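Phytase (Debaryomyces castellii, PDB 2GFI) probably removes phosphate from phytic acid, acting as a 3-phytase (inositol hexakisphosphate 3-phosphatase) of the histidine acid phosphatase family. Local coordinates at residues K379-Y390 with G405-Y415. Residues are numbered along the deposited sequence; the frame is centred on the assembly and turned at random.
Sequences KYACGNESYVRY and GPGFSCNLNDY
With chi1 at -64°, Tyr387 places its CG beside its own backbone N and opposite the carbonyl carbon, and the ring reaches Pro406, whose CD sits over its centre, 3.5 Å from the centroid, in a CH-pi contact. Across the beta hairpin of strands 374-382 and 385-392, with its type II' turn from Cys382 to Glu385, Cys382 SG touches CG of the same proline. Tyr380 adopts the rarer first torsion of 47°, between N and carbonyl carbon, and its hydroxyl OH donates to Pro406 O at 2.6 Å. A G1 bulge sets Phe408 and Ser409 opposite Gly405. The extended Arg389 lays its guanidinium edge against Gly407, NH1 meeting O on a lone pair at 2.9 Å, while its NE forms a salt bridge with Glu378. Next along the chain, away from the annotated sites, strand 410-411 adds antiparallel to strand 385-392 and leads directly into helix 412-423: Val388 and Cys410 exchange two backbone bonds, and Leu412 N donates to Ser386 O. Val388 CG1 lies 4.1 Å from the centroid of the Tyr415 ring, over its face, and Tyr390 OH meets Tyr415 OH at 2.6 Å. Asn411 caps the helix, its OD1 accepting from Asn413 N, while its ND2 donates to Glu385 OE1 at 2.9 Å, approaching from above the carboxylate plane. One water joins Glu385 OE1, Ser386 N and Asn411 OD1. Cys410 is further tied to Cys402 by a disulfide. Both ends of the Asn411 amide are thus engaged, which fixes its rotation, and OE1 of Glu385 takes bonds from both amide and water, which would probably stabilise the anion.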
# COMPACT_ATOMS: atom_id res chain seq x y z
N LYS A 379 -13.66 19.95 20.65
CA LYS A 379 -14.59 21.04 20.76
C LYS A 379 -13.96 22.16 20.00
O LYS A 379 -12.81 22.47 20.22
CB LYS A 379 -14.78 21.45 22.23
CG LYS A 379 -15.70 22.66 22.40
CD LYS A 379 -15.63 23.17 23.81
CE LYS A 379 -16.41 24.47 23.94
NZ LYS A 379 -16.61 24.80 25.37
N TYR A 380 -14.70 22.75 19.08
CA TYR A 380 -14.15 23.85 18.31
C TYR A 380 -15.22 24.87 17.97
O TYR A 380 -16.42 24.56 17.90
CB TYR A 380 -13.45 23.36 17.02
CG TYR A 380 -14.23 22.36 16.18
CD1 TYR A 380 -15.37 22.74 15.46
CD2 TYR A 380 -13.81 21.02 16.11
CE1 TYR A 380 -16.08 21.80 14.70
CE2 TYR A 380 -14.46 20.10 15.34
CZ TYR A 380 -15.60 20.48 14.63
OH TYR A 380 -16.25 19.53 13.87
N ALA A 381 -14.76 26.08 17.73
CA ALA A 381 -15.62 27.21 17.48
C ALA A 381 -15.70 27.44 16.00
O ALA A 381 -14.68 27.52 15.30
CB ALA A 381 -15.07 28.49 18.19
N CYS A 382 -16.90 27.59 15.51
CA CYS A 382 -17.08 27.98 14.13
C CYS A 382 -18.03 29.15 14.19
O CYS A 382 -19.19 28.98 14.60
CB CYS A 382 -17.68 26.83 13.33
SG CYS A 382 -18.06 27.34 11.65
N GLY A 383 -17.55 30.33 13.83
CA GLY A 383 -18.34 31.54 14.03
C GLY A 383 -18.63 31.80 15.50
O GLY A 383 -17.73 31.80 16.33
N ASN A 384 -19.89 32.02 15.85
CA ASN A 384 -20.24 32.33 17.25
C ASN A 384 -20.82 31.12 17.98
O ASN A 384 -21.44 31.25 19.05
CB ASN A 384 -21.18 33.56 17.32
CG ASN A 384 -22.60 33.24 16.85
OD1 ASN A 384 -22.81 32.45 15.89
ND2 ASN A 384 -23.59 33.84 17.53
N GLU A 385 -20.62 29.95 17.38
CA GLU A 385 -21.10 28.69 17.94
C GLU A 385 -19.94 27.76 18.26
O GLU A 385 -18.92 27.79 17.59
CB GLU A 385 -22.06 28.02 16.96
CG GLU A 385 -23.29 28.84 16.63
CD GLU A 385 -24.17 29.11 17.83
OE1 GLU A 385 -24.16 28.29 18.79
OE2 GLU A 385 -24.87 30.16 17.83
N SER A 386 -20.11 26.96 19.30
CA SER A 386 -19.14 25.92 19.61
C SER A 386 -19.73 24.57 19.29
O SER A 386 -20.92 24.30 19.54
CB SER A 386 -18.73 25.91 21.08
OG SER A 386 -17.86 26.97 21.31
N TYR A 387 -18.85 23.73 18.75
CA TYR A 387 -19.22 22.40 18.28
C TYR A 387 -18.38 21.34 18.97
O TYR A 387 -17.23 21.57 19.32
CB TYR A 387 -19.08 22.32 16.77
CG TYR A 387 -20.03 23.26 16.10
CD1 TYR A 387 -21.32 22.86 15.78
CD2 TYR A 387 -19.64 24.57 15.82
CE1 TYR A 387 -22.20 23.75 15.18
CE2 TYR A 387 -20.50 25.46 15.22
CZ TYR A 387 -21.77 25.05 14.92
OH TYR A 387 -22.63 25.94 14.33
N VAL A 388 -19.01 20.19 19.15
CA VAL A 388 -18.40 19.06 19.80
C VAL A 388 -18.50 17.87 18.83
O VAL A 388 -19.49 17.71 18.14
CB VAL A 388 -19.12 18.81 21.16
CG1 VAL A 388 -18.78 17.49 21.72
CG2 VAL A 388 -18.73 19.90 22.17
N ARG A 389 -17.46 17.05 18.75
CA ARG A 389 -17.61 15.79 18.04
C ARG A 389 -16.67 14.75 18.61
O ARG A 389 -15.69 15.08 19.29
CB ARG A 389 -17.40 15.95 16.52
CG ARG A 389 -15.97 16.17 16.13
CD ARG A 389 -15.77 16.17 14.64
NE ARG A 389 -14.40 16.48 14.32
CZ ARG A 389 -13.96 16.67 13.09
NH1 ARG A 389 -14.82 16.60 12.07
NH2 ARG A 389 -12.67 16.95 12.88
N TYR A 390 -16.99 13.49 18.32
CA TYR A 390 -16.20 12.35 18.76
C TYR A 390 -15.30 11.80 17.66
O TYR A 390 -15.74 11.64 16.53
CB TYR A 390 -17.15 11.25 19.17
CG TYR A 390 -17.72 11.46 20.53
CD1 TYR A 390 -17.09 10.91 21.66
CD2 TYR A 390 -18.89 12.21 20.72
CE1 TYR A 390 -17.62 11.09 22.92
CE2 TYR A 390 -19.43 12.40 21.99
CZ TYR A 390 -18.78 11.85 23.07
OH TYR A 390 -19.30 12.02 24.33
N GLY A 405 -23.40 20.30 12.51
CA GLY A 405 -22.35 21.30 12.62
C GLY A 405 -21.23 20.99 11.65
O GLY A 405 -21.26 19.93 11.02
N PRO A 406 -20.25 21.87 11.51
CA PRO A 406 -19.09 21.60 10.63
C PRO A 406 -18.33 20.34 11.08
O PRO A 406 -18.22 20.09 12.27
CB PRO A 406 -18.20 22.84 10.82
CG PRO A 406 -19.14 23.89 11.34
CD PRO A 406 -20.14 23.18 12.19
N GLY A 407 -17.85 19.54 10.12
CA GLY A 407 -17.18 18.28 10.42
C GLY A 407 -18.13 17.28 11.07
O GLY A 407 -17.69 16.43 11.83
N PHE A 408 -19.43 17.40 10.77
CA PHE A 408 -20.51 16.58 11.36
C PHE A 408 -20.56 16.58 12.88
O PHE A 408 -20.81 15.55 13.53
CB PHE A 408 -20.51 15.15 10.80
CG PHE A 408 -20.70 15.11 9.32
CD1 PHE A 408 -21.97 15.33 8.77
CD2 PHE A 408 -19.62 14.86 8.48
CE1 PHE A 408 -22.15 15.31 7.37
CE2 PHE A 408 -19.78 14.81 7.10
CZ PHE A 408 -21.05 15.05 6.54
N SER A 409 -20.34 17.78 13.42
CA SER A 409 -20.26 18.01 14.84
C SER A 409 -21.61 18.43 15.42
O SER A 409 -22.57 18.72 14.70
CB SER A 409 -19.21 19.09 15.10
OG SER A 409 -19.54 20.27 14.38
N CYS A 410 -21.67 18.47 16.74
CA CYS A 410 -22.87 18.80 17.46
C CYS A 410 -22.68 20.15 18.17
O CYS A 410 -21.72 20.31 18.94
CB CYS A 410 -23.08 17.73 18.51
SG CYS A 410 -24.65 17.89 19.33
N ASN A 411 -23.58 21.12 17.92
CA ASN A 411 -23.54 22.39 18.65
C ASN A 411 -23.53 22.08 20.14
O ASN A 411 -24.31 21.26 20.61
CB ASN A 411 -24.77 23.26 18.33
CG ASN A 411 -24.60 24.72 18.74
OD1 ASN A 411 -24.36 25.03 19.91
ND2 ASN A 411 -24.73 25.63 17.78
N LEU A 412 -22.65 22.70 20.89
CA LEU A 412 -22.60 22.40 22.33
C LEU A 412 -23.96 22.51 23.03
O LEU A 412 -24.24 21.76 23.97
CB LEU A 412 -21.54 23.24 23.01
CG LEU A 412 -21.38 23.10 24.52
CD1 LEU A 412 -21.09 21.68 24.98
CD2 LEU A 412 -20.28 24.05 24.90
N ASN A 413 -24.81 23.43 22.56
CA ASN A 413 -26.16 23.57 23.08
C ASN A 413 -26.98 22.32 22.87
O ASN A 413 -27.60 21.82 23.80
CB ASN A 413 -26.85 24.82 22.49
CG ASN A 413 -26.16 26.10 22.92
OD1 ASN A 413 -25.75 26.23 24.08
ND2 ASN A 413 -25.99 27.02 21.99
N ASP A 414 -26.96 21.82 21.64
CA ASP A 414 -27.57 20.54 21.28
C ASP A 414 -26.89 19.37 21.97
O ASP A 414 -27.55 18.42 22.38
CB ASP A 414 -27.48 20.36 19.78
CG ASP A 414 -28.37 21.32 19.03
OD1 ASP A 414 -29.45 21.68 19.57
OD2 ASP A 414 -28.07 21.77 17.90
N TYR A 415 -25.57 19.43 22.12
CA TYR A 415 -24.84 18.36 22.78
C TYR A 415 -25.27 18.22 24.24
O TYR A 415 -25.34 17.11 24.77
CB TYR A 415 -23.32 18.54 22.68
CG TYR A 415 -22.62 17.34 23.31
CD1 TYR A 415 -22.80 16.04 22.78
CD2 TYR A 415 -21.80 17.48 24.45
CE1 TYR A 415 -22.21 14.94 23.36
CE2 TYR A 415 -21.19 16.38 25.03
CZ TYR A 415 -21.39 15.11 24.47
OH TYR A 415 -20.81 14.02 25.03
O HOH W 1 -22.67 27.10 20.75